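Local coordinates for CELL WALL surface anchor family protein (Streptococcus pneumoniae, PDB 2WW8), which serves as the adhesin of the pneumococcal pilus, probably attaching the bacterium to host cells, at residues A[738-743]-A[848-853]; A[750-755]-A[783-788]. All coordinates share one frame; numbering follows the deposited sequence.

Contact 1 of 2, residues A[738-743]-A[848-853]; sequences IEFIKV and DKHYIT
The imidazole of His850 has the end of Ile738 over one face, with CD1 4.1 Å from the ring centroid, and Glu739 O at its edge, in plane. Phe740 meets the same residue obliquely: its CD2 lies 3.5 Å from His850 CB, the two ring planes are turned 47° apart, and Ile852 CD1 packs against Phe740 too. Phe845 stacks with the His850 ring and Tyr843 OH bonds to ND1, which together would hold the ring's rotation. On the other face of the sheet Val743 CG1 touches the edge of the Tyr851 ring, 3.7 Å from CD1. The backbones run parallel, joined by Ile741 N to His850 O, Ile852 N to Ile741 O and Val743 N to Ile852 O, all 2.8 to 2.9 Å. Where the strands splay, a water replaces the direct bond, donating to Glu739 O at 2.5 Å and accepting from His850 N at 3.0 Å. Lys742, bent at chi2 and chi4, crosses Ile852 CG2 with its CD and CE, touches Glu803 and ends in a covalent link from NZ to Asn854 CG. This intramolecular Lys-Asn isopeptide bond, joining the parallel first and last strands, is characteristic of CNA_B domains of Gram-positive pilins.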
loop_
_atom_site.group_PDB
_atom_site.type_symbol
_atom_site.label_atom_id
_atom_site.label_comp_id
_atom_site.label_asym_id
_atom_site.label_seq_id
_atom_site.Cartn_x
_atom_site.Cartn_y
_atom_site.Cartn_z
ATOM N N ILE A 738 31.877 -67.672 -27.351
ATOM C CA ILE A 738 33.009 -68.552 -27.082
ATOM C C ILE A 738 33.293 -69.311 -28.386
ATOM O O ILE A 738 32.375 -69.692 -29.125
ATOM C CB ILE A 738 32.767 -69.484 -25.851
ATOM C CG1 ILE A 738 34.029 -70.303 -25.554
ATOM C CG2 ILE A 738 31.530 -70.397 -26.039
ATOM C CD1 ILE A 738 34.138 -70.797 -24.103
ATOM N N GLU A 739 34.570 -69.474 -28.700
ATOM C CA GLU A 739 34.973 -70.130 -29.935
ATOM C C GLU A 739 36.052 -71.172 -29.612
ATOM O O GLU A 739 36.949 -70.886 -28.806
ATOM C CB GLU A 739 35.543 -69.101 -30.893
ATOM C CG GLU A 739 35.978 -69.718 -32.197
ATOM C CD GLU A 739 36.450 -68.646 -33.134
ATOM O OE1 GLU A 739 37.642 -68.262 -33.053
ATOM O OE2 GLU A 739 35.588 -68.175 -33.911
ATOM N N PHE A 740 35.961 -72.340 -30.246
ATOM C CA PHE A 740 36.893 -73.457 -30.047
ATOM C C PHE A 740 37.477 -73.758 -31.436
ATOM O O PHE A 740 36.816 -73.555 -32.475
ATOM C CB PHE A 740 36.170 -74.714 -29.551
ATOM C CG PHE A 740 35.445 -74.570 -28.227
ATOM C CD1 PHE A 740 34.129 -74.121 -28.154
ATOM C CD2 PHE A 740 36.058 -74.947 -27.048
ATOM C CE1 PHE A 740 33.459 -74.008 -26.923
ATOM C CE2 PHE A 740 35.386 -74.841 -25.817
ATOM C CZ PHE A 740 34.076 -74.383 -25.750
ATOM N N ILE A 741 38.731 -74.207 -31.457
ATOM C CA ILE A 741 39.356 -74.637 -32.690
ATOM C C ILE A 741 39.601 -76.137 -32.549
ATOM O O ILE A 741 40.314 -76.589 -31.624
ATOM C CB ILE A 741 40.657 -73.900 -32.986
ATOM C CG1 ILE A 741 40.408 -72.393 -33.080
ATOM C CG2 ILE A 741 41.259 -74.412 -34.318
ATOM C CD1 ILE A 741 41.167 -71.584 -32.093
ATOM N N LYS A 742 38.975 -76.900 -33.454
ATOM C CA LYS A 742 39.206 -78.348 -33.533
ATOM C C LYS A 742 40.561 -78.600 -34.207
ATOM O O LYS A 742 40.796 -78.104 -35.319
ATOM C CB LYS A 742 38.129 -79.034 -34.382
ATOM C CG LYS A 742 38.294 -80.589 -34.341
ATOM C CD LYS A 742 37.790 -81.111 -32.977
ATOM C CE LYS A 742 37.808 -82.642 -32.865
ATOM N NZ LYS A 742 39.165 -83.159 -33.194
ATOM N N VAL A 743 41.444 -79.366 -33.568
ATOM C CA VAL A 743 42.789 -79.575 -34.109
ATOM C C VAL A 743 43.294 -81.010 -33.954
ATOM O O VAL A 743 42.826 -81.781 -33.104
ATOM C CB VAL A 743 43.877 -78.639 -33.452
ATOM C CG1 VAL A 743 43.488 -77.166 -33.569
ATOM C CG2 VAL A 743 44.145 -79.047 -31.980
ATOM N N ASP A 848 45.634 -68.079 -25.039
ATOM C CA ASP A 848 44.337 -67.405 -25.112
ATOM C C ASP A 848 43.229 -68.077 -25.961
ATOM O O ASP A 848 42.194 -67.468 -26.206
ATOM C CB ASP A 848 44.606 -65.991 -25.630
ATOM C CG ASP A 848 43.818 -64.951 -24.894
ATOM O OD1 ASP A 848 43.240 -65.287 -23.832
ATOM O OD2 ASP A 848 43.786 -63.797 -25.385
ATOM N N LYS A 849 43.409 -69.307 -26.434
ATOM C CA LYS A 849 42.435 -69.931 -27.341
ATOM C C LYS A 849 41.972 -71.276 -26.792
ATOM O O LYS A 849 42.734 -71.946 -26.115
ATOM C CB LYS A 849 42.929 -70.024 -28.795
ATOM C CG LYS A 849 43.078 -68.627 -29.392
ATOM C CD LYS A 849 43.603 -68.685 -30.816
ATOM C CE LYS A 849 44.158 -67.328 -31.263
ATOM N NZ LYS A 849 43.143 -66.244 -31.366
ATOM N N HIS A 850 40.721 -71.637 -27.042
ATOM C CA HIS A 850 40.167 -72.902 -26.583
ATOM C C HIS A 850 40.324 -73.872 -27.761
ATOM O O HIS A 850 39.875 -73.606 -28.883
ATOM C CB HIS A 850 38.669 -72.713 -26.260
ATOM C CG HIS A 850 38.386 -71.676 -25.215
ATOM N ND1 HIS A 850 38.733 -71.839 -23.890
ATOM C CD2 HIS A 850 37.771 -70.468 -25.303
ATOM C CE1 HIS A 850 38.333 -70.779 -23.203
ATOM N NE2 HIS A 850 37.759 -69.925 -24.038
ATOM N N TYR A 851 40.975 -74.988 -27.496
ATOM C CA TYR A 851 41.262 -75.987 -28.503
ATOM C C TYR A 851 40.501 -77.248 -28.117
ATOM O O TYR A 851 40.398 -77.589 -26.930
ATOM C CB TYR A 851 42.774 -76.286 -28.514
ATOM C CG TYR A 851 43.558 -75.153 -29.154
ATOM C CD1 TYR A 851 43.675 -75.072 -30.541
ATOM C CD2 TYR A 851 44.142 -74.130 -28.372
ATOM C CE1 TYR A 851 44.366 -74.004 -31.138
ATOM C CE2 TYR A 851 44.834 -73.054 -28.961
ATOM C CZ TYR A 851 44.956 -73.026 -30.345
ATOM O OH TYR A 851 45.635 -71.981 -30.930
ATOM N N ILE A 852 39.974 -77.943 -29.117
ATOM C CA ILE A 852 39.581 -79.333 -28.921
ATOM C C ILE A 852 40.417 -80.268 -29.797
ATOM O O ILE A 852 40.463 -80.126 -31.022
ATOM C CB ILE A 852 38.084 -79.545 -29.189
ATOM C CG1 ILE A 852 37.297 -78.641 -28.223
ATOM C CG2 ILE A 852 37.720 -81.082 -29.178
ATOM C CD1 ILE A 852 35.867 -78.518 -28.661
ATOM N N THR A 853 41.086 -81.216 -29.155
ATOM C CA THR A 853 41.999 -82.080 -29.913
ATOM C C THR A 853 41.335 -83.408 -30.372
ATOM O O THR A 853 40.454 -83.959 -29.682
ATOM C CB THR A 853 43.299 -82.328 -29.081
ATOM O OG1 THR A 853 42.954 -83.046 -27.893
ATOM C CG2 THR A 853 43.943 -81.002 -28.619
HETATM O O HOH W 1 39.244 -69.830 -28.995
#

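Contact 2 of 2, residues A[750-755]-A[783-788]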
loop_
_atom_site.group_PDB
_atom_site.type_symbol
_atom_site.label_atom_id
_atom_site.label_comp_id
_atom_site.label_asym_id
_atom_site.label_seq_id
_atom_site.Cartn_x
_atom_site.Cartn_y
_atom_site.Cartn_z
ATOM N N PRO A 750 44.454 -77.131 -37.695
ATOM C CA PRO A 750 42.980 -77.112 -37.697
ATOM C C PRO A 750 42.346 -78.221 -38.528
ATOM O O PRO A 750 42.913 -78.602 -39.564
ATOM C CB PRO A 750 42.653 -75.741 -38.304
ATOM C CG PRO A 750 43.888 -75.410 -39.175
ATOM C CD PRO A 750 45.038 -75.938 -38.359
ATOM N N LEU A 751 41.204 -78.743 -38.085
ATOM C CA LEU A 751 40.558 -79.888 -38.745
ATOM C C LEU A 751 39.163 -79.642 -39.296
ATOM O O LEU A 751 38.272 -79.186 -38.577
ATOM C CB LEU A 751 40.477 -81.136 -37.836
ATOM C CG LEU A 751 41.768 -81.762 -37.293
ATOM C CD1 LEU A 751 41.455 -82.930 -36.337
ATOM C CD2 LEU A 751 42.617 -82.201 -38.455
ATOM N N ARG A 752 38.979 -80.006 -40.563
ATOM C CA ARG A 752 37.700 -79.805 -41.252
ATOM C C ARG A 752 36.878 -81.086 -41.099
ATOM O O ARG A 752 37.416 -82.194 -41.112
ATOM C CB ARG A 752 37.928 -79.573 -42.748
ATOM C CG ARG A 752 36.686 -79.434 -43.624
ATOM C CD ARG A 752 37.096 -79.347 -45.112
ATOM N NE ARG A 752 37.981 -80.462 -45.477
ATOM C CZ ARG A 752 38.113 -81.010 -46.695
ATOM N NH1 ARG A 752 37.418 -80.578 -47.755
ATOM N NH2 ARG A 752 38.969 -82.020 -46.862
ATOM N N GLY A 753 35.572 -80.940 -40.961
ATOM C CA GLY A 753 34.735 -82.109 -41.044
ATOM C C GLY A 753 34.394 -82.770 -39.722
ATOM O O GLY A 753 33.792 -83.836 -39.746
ATOM N N ALA A 754 34.746 -82.174 -38.578
ATOM C CA ALA A 754 34.217 -82.705 -37.301
ATOM C C ALA A 754 32.812 -82.139 -37.096
ATOM O O ALA A 754 32.524 -81.044 -37.578
ATOM C CB ALA A 754 35.127 -82.346 -36.091
ATOM N N VAL A 755 31.967 -82.846 -36.362
ATOM C CA VAL A 755 30.580 -82.419 -36.142
ATOM C C VAL A 755 30.294 -82.338 -34.639
ATOM O O VAL A 755 30.551 -83.281 -33.897
ATOM C CB VAL A 755 29.592 -83.369 -36.838
ATOM C CG1 VAL A 755 28.145 -83.013 -36.496
ATOM C CG2 VAL A 755 29.833 -83.385 -38.375
ATOM N N THR A 783 32.822 -78.404 -38.758
ATOM C CA THR A 783 33.961 -77.494 -38.902
ATOM C C THR A 783 34.424 -77.354 -40.354
ATOM O O THR A 783 34.336 -78.325 -41.118
ATOM C CB THR A 783 35.183 -77.936 -38.039
ATOM O OG1 THR A 783 35.645 -79.249 -38.436
ATOM C CG2 THR A 783 34.838 -77.907 -36.536
ATOM N N GLY A 784 34.916 -76.162 -40.704
ATOM C CA GLY A 784 35.513 -75.846 -42.014
ATOM C C GLY A 784 37.030 -75.947 -41.961
ATOM O O GLY A 784 37.580 -76.498 -41.000
ATOM N N GLU A 785 37.740 -75.426 -42.958
ATOM C CA GLU A 785 39.195 -75.593 -42.970
ATOM C C GLU A 785 39.889 -74.930 -41.796
ATOM O O GLU A 785 40.983 -75.363 -41.416
ATOM C CB GLU A 785 39.864 -75.061 -44.235
ATOM C CG GLU A 785 39.750 -75.976 -45.452
ATOM C CD GLU A 785 40.183 -75.238 -46.715
ATOM O OE1 GLU A 785 41.367 -74.836 -46.799
ATOM O OE2 GLU A 785 39.333 -75.029 -47.613
ATOM N N ASP A 786 39.280 -73.886 -41.235
ATOM C CA ASP A 786 39.871 -73.204 -40.076
ATOM C C ASP A 786 39.694 -73.939 -38.743
ATOM O O ASP A 786 40.291 -73.552 -37.741
ATOM C CB ASP A 786 39.370 -71.755 -39.966
ATOM C CG ASP A 786 37.851 -71.656 -39.763
ATOM O OD1 ASP A 786 37.163 -72.658 -39.465
ATOM O OD2 ASP A 786 37.305 -70.544 -39.912
ATOM N N GLY A 787 38.906 -75.010 -38.716
ATOM C CA GLY A 787 38.698 -75.795 -37.503
ATOM C C GLY A 787 37.721 -75.167 -36.519
ATOM O O GLY A 787 37.451 -75.744 -35.460
ATOM N N LYS A 788 37.187 -73.991 -36.857
ATOM C CA LYS A 788 36.421 -73.198 -35.878
ATOM C C LYS A 788 34.998 -73.622 -35.584
ATOM O O LYS A 788 34.212 -73.857 -36.490
ATOM C CB LYS A 788 36.425 -71.712 -36.228
ATOM C CG LYS A 788 37.798 -71.112 -36.085
ATOM C CD LYS A 788 37.766 -69.639 -36.380
ATOM C CE LYS A 788 39.135 -69.017 -36.149
ATOM N NZ LYS A 788 39.155 -67.822 -37.043
#
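The CB of Thr783 is directed toward the 750-755 loop, and the hydroxyl is held between two backbone groups. With chi1 at 61°, OG1 sits in the crowded position between the backbone N and the carbonyl carbon; from there it donates to Leu751 O (2.6 Å) in the carbonyl plane, on a lone pair, and accepts from Ala754 N at 3.1 Å. The main chain of Thr783 is gripped as well: its N reaches Ala754 O at 2.9 Å, nearly along the C=O axis, while Gly753 N bonds to Thr783 O at 2.9 Å from 42° above the carbonyl plane. Ala754 CB lies beside the hydroxyl, and the aliphatic chain of Lys742 packs on Leu751, Ala754 and Thr783. These are connecting loops of the prealbumin-like (CNA_B) fold, both leading into strands, and the second contains a type I turn from Gly784 to Gly787 closed by Gly787 N to Gly784 O (3.0 Å). An Asx turn overlaps its end, Lys788 N meeting Asp786 OD1 at 2.9 Å from above the carboxylate plane. Pro750 lays the CB corner of its ring against the type I turn, 3.3 Å from Asp786 O, and Gly787, at positive phi, brings its CA up to Leu751 O. Arg752 CG, anti to the backbone N (chi1 176°), runs alongside Thr783 and Gly784, 3.6 Å from Thr783 O; the chain then bends at chi3 and leads off, so that its guanidinium and the carboxylate of Glu785 stay apart.

Overall arrangement
Both contacts belong to the C-terminal prealbumin-like domain, far from the middle of this elongated chain, and their centres lie about 11 Å apart. Along the sequence the order is 738-743, 750-755, 783-788, 848-853, so contact 2 falls between the two halves of contact 1. Contact 1 is the central pair of a mixed four-stranded sheet ordered 788-794, 736-744, 849-854, 841-846. Contact 2 joins loops at the end of that sheet, the second running into edge strand 788-794. Lys742 ties them together: its N bonds to Gly787 O (2.8 Å) and its O accepts from Leu751 N (2.9 Å). The cross-linked strand pair and these loops thus form one continuous unit, probably helping this pilus domain withstand pulling.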